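Local coordinates for protein TetR transcriptional regulator (PDB 3QBM) that probably binds DNA through an N-terminal helix-turn-helix as a transcriptional regulator of the TetR family, at residues V90-A95 / P180-Y185. Numbering follows the deposited sequence.
Sequences VFRSYA and PLEHAY
Segment 90-95, on helix 80-92, and the first turns of helix 179-196 come closest where the CA atoms of Arg-92 and Leu-181 stand 5.3 Å apart. Arg-92 contributes the largest share of the contact. Its CG lies anti to the backbone N (chi1 -177°), and a bend at chi3 lays the guanidinium flat over the ring of Tyr-185. Arg-92 CZ lies 3.6 Å from the Tyr-185 ring centroid. The planes are 11° apart, a stacked cation-pi pair. Tyrosine suits this place because its broad pi face can receive the cation. At the guanidinium edge, Arg-92 NH1 gives Glu-182 OE1 a nearly in-plane hydrogen bond of 3.1 Å on the syn lone pair, a salt bridge, while NH2 pairs with Asp-89 one turn back. Two carboxylates thus hold the charge and probably fix the group's rotation. Both helices belong to the all-helical C-terminal domain of the TetR fold, whose helix 154-175 also packs on Phe-91. On the buried side, branched Leu-181 spreads its two methyls along the other backbone: CD2 lies 3.6 Å from Phe-91 O, and CD1 meets Ala-95 CB at 3.9 Å. Ala-95 has only a methyl to offer, so Leu-181 CD1 can also come near the backbone N of Ala-95.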
loop_
_atom_site.group_PDB
_atom_site.type_symbol
_atom_site.label_atom_id
_atom_site.label_comp_id
_atom_site.label_asym_id
_atom_site.label_seq_id
_atom_site.Cartn_x
_atom_site.Cartn_y
_atom_site.Cartn_z
ATOM N N VAL A 90 -0.936 9.756 14.129
ATOM C CA VAL A 90 -1.802 10.240 13.058
ATOM C C VAL A 90 -2.242 9.033 12.204
ATOM O O VAL A 90 -3.433 8.857 11.942
ATOM C CB VAL A 90 -1.096 11.332 12.182
ATOM C CG1 VAL A 90 -1.940 11.681 10.954
ATOM C CG2 VAL A 90 -0.825 12.592 13.021
ATOM N N PHE A 91 -1.282 8.216 11.739
ATOM C CA PHE A 91 -1.617 7.034 10.951
ATOM C C PHE A 91 -2.517 6.052 11.716
ATOM O O PHE A 91 -3.487 5.523 11.155
ATOM C CB PHE A 91 -0.342 6.330 10.499
ATOM C CG PHE A 91 0.269 6.925 9.272
ATOM C CD1 PHE A 91 -0.314 6.703 8.042
ATOM C CD2 PHE A 91 1.428 7.660 9.329
ATOM C CE1 PHE A 91 0.250 7.196 6.899
ATOM C CE2 PHE A 91 2.005 8.128 8.168
ATOM C CZ PHE A 91 1.408 7.925 6.974
ATOM N N ARG A 92 -2.203 5.818 12.978
ATOM C CA ARG A 92 -3.014 4.957 13.798
ATOM C C ARG A 92 -4.475 5.420 13.842
ATOM O O ARG A 92 -5.412 4.581 13.778
ATOM C CB ARG A 92 -2.436 4.842 15.217
ATOM C CG ARG A 92 -3.228 3.880 16.056
ATOM C CD ARG A 92 -2.586 3.525 17.353
ATOM N NE ARG A 92 -2.452 4.664 18.230
ATOM C CZ ARG A 92 -2.170 4.594 19.539
ATOM N NH1 ARG A 92 -2.075 3.436 20.183
ATOM N NH2 ARG A 92 -2.064 5.711 20.232
ATOM N N SER A 93 -4.670 6.738 13.893
ATOM C CA SER A 93 -6.036 7.307 13.961
ATOM C C SER A 93 -6.865 7.084 12.702
ATOM O O SER A 93 -8.104 7.291 12.720
ATOM C CB SER A 93 -5.993 8.795 14.311
ATOM O OG SER A 93 -5.637 9.575 13.178
ATOM N N TYR A 94 -6.199 6.716 11.596
ATOM C CA TYR A 94 -6.905 6.352 10.355
ATOM C C TYR A 94 -7.822 5.139 10.507
ATOM O O TYR A 94 -8.709 4.987 9.674
ATOM C CB TYR A 94 -5.942 6.076 9.196
ATOM C CG TYR A 94 -5.209 7.282 8.661
ATOM C CD1 TYR A 94 -5.290 8.525 9.281
ATOM C CD2 TYR A 94 -4.356 7.157 7.576
ATOM C CE1 TYR A 94 -4.583 9.599 8.791
ATOM C CE2 TYR A 94 -3.679 8.244 7.071
ATOM C CZ TYR A 94 -3.794 9.453 7.688
ATOM O OH TYR A 94 -3.096 10.532 7.194
ATOM N N ALA A 95 -7.603 4.313 11.541
ATOM C CA ALA A 95 -8.411 3.104 11.780
ATOM C C ALA A 95 -9.902 3.400 11.805
ATOM O O ALA A 95 -10.682 2.653 11.235
ATOM C CB ALA A 95 -8.016 2.424 13.080
ATOM N N PRO A 180 -3.847 -4.289 12.898
ATOM C CA PRO A 180 -2.556 -4.028 12.241
ATOM C C PRO A 180 -1.967 -2.621 12.499
ATOM O O PRO A 180 -0.751 -2.456 12.595
ATOM C CB PRO A 180 -2.877 -4.196 10.735
ATOM C CG PRO A 180 -4.056 -5.111 10.696
ATOM C CD PRO A 180 -4.875 -4.731 11.920
ATOM N N LEU A 181 -2.823 -1.612 12.577
ATOM C CA LEU A 181 -2.366 -0.268 12.874
ATOM C C LEU A 181 -1.888 -0.156 14.326
ATOM O O LEU A 181 -0.928 0.542 14.615
ATOM C CB LEU A 181 -3.472 0.766 12.555
ATOM C CG LEU A 181 -3.550 1.204 11.095
ATOM C CD1 LEU A 181 -4.878 1.891 10.773
ATOM C CD2 LEU A 181 -2.396 2.139 10.726
ATOM N N GLU A 182 -2.586 -0.820 15.243
ATOM C CA GLU A 182 -2.222 -0.801 16.649
ATOM C C GLU A 182 -0.888 -1.470 16.849
ATOM O O GLU A 182 -0.028 -0.915 17.518
ATOM C CB GLU A 182 -3.276 -1.475 17.527
ATOM C CG GLU A 182 -4.386 -0.541 17.914
ATOM C CD GLU A 182 -3.920 0.558 18.849
ATOM O OE1 GLU A 182 -2.758 0.512 19.332
ATOM O OE2 GLU A 182 -4.729 1.478 19.092
ATOM N N HIS A 183 -0.688 -2.619 16.202
ATOM C CA HIS A 183 0.583 -3.337 16.283
ATOM C C HIS A 183 1.749 -2.551 15.704
ATOM O O HIS A 183 2.769 -2.454 16.332
ATOM C CB HIS A 183 0.567 -4.663 15.536
ATOM C CG HIS A 183 -0.282 -5.720 16.155
ATOM N ND1 HIS A 183 -0.515 -5.797 17.510
ATOM C CD2 HIS A 183 -0.889 -6.800 15.604
ATOM C CE1 HIS A 183 -1.256 -6.865 17.767
ATOM N NE2 HIS A 183 -1.502 -7.488 16.628
ATOM N N ALA A 184 1.557 -1.973 14.510
ATOM C CA ALA A 184 2.576 -1.168 13.835
ATOM C C ALA A 184 2.941 0.011 14.709
ATOM O O ALA A 184 4.127 0.278 14.955
ATOM C CB ALA A 184 2.059 -0.705 12.484
ATOM N N TYR A 185 1.928 0.745 15.182
ATOM C CA TYR A 185 2.190 1.848 16.080
ATOM C C TYR A 185 3.069 1.415 17.276
ATOM O O TYR A 185 4.111 2.009 17.554
ATOM C CB TYR A 185 0.878 2.447 16.576
ATOM C CG TYR A 185 1.098 3.495 17.627
ATOM C CD1 TYR A 185 1.273 4.812 17.286
ATOM C CD2 TYR A 185 1.140 3.151 18.975
ATOM C CE1 TYR A 185 1.507 5.784 18.258
ATOM C CE2 TYR A 185 1.399 4.087 19.941
ATOM C CZ TYR A 185 1.560 5.410 19.590
ATOM O OH TYR A 185 1.800 6.360 20.545
#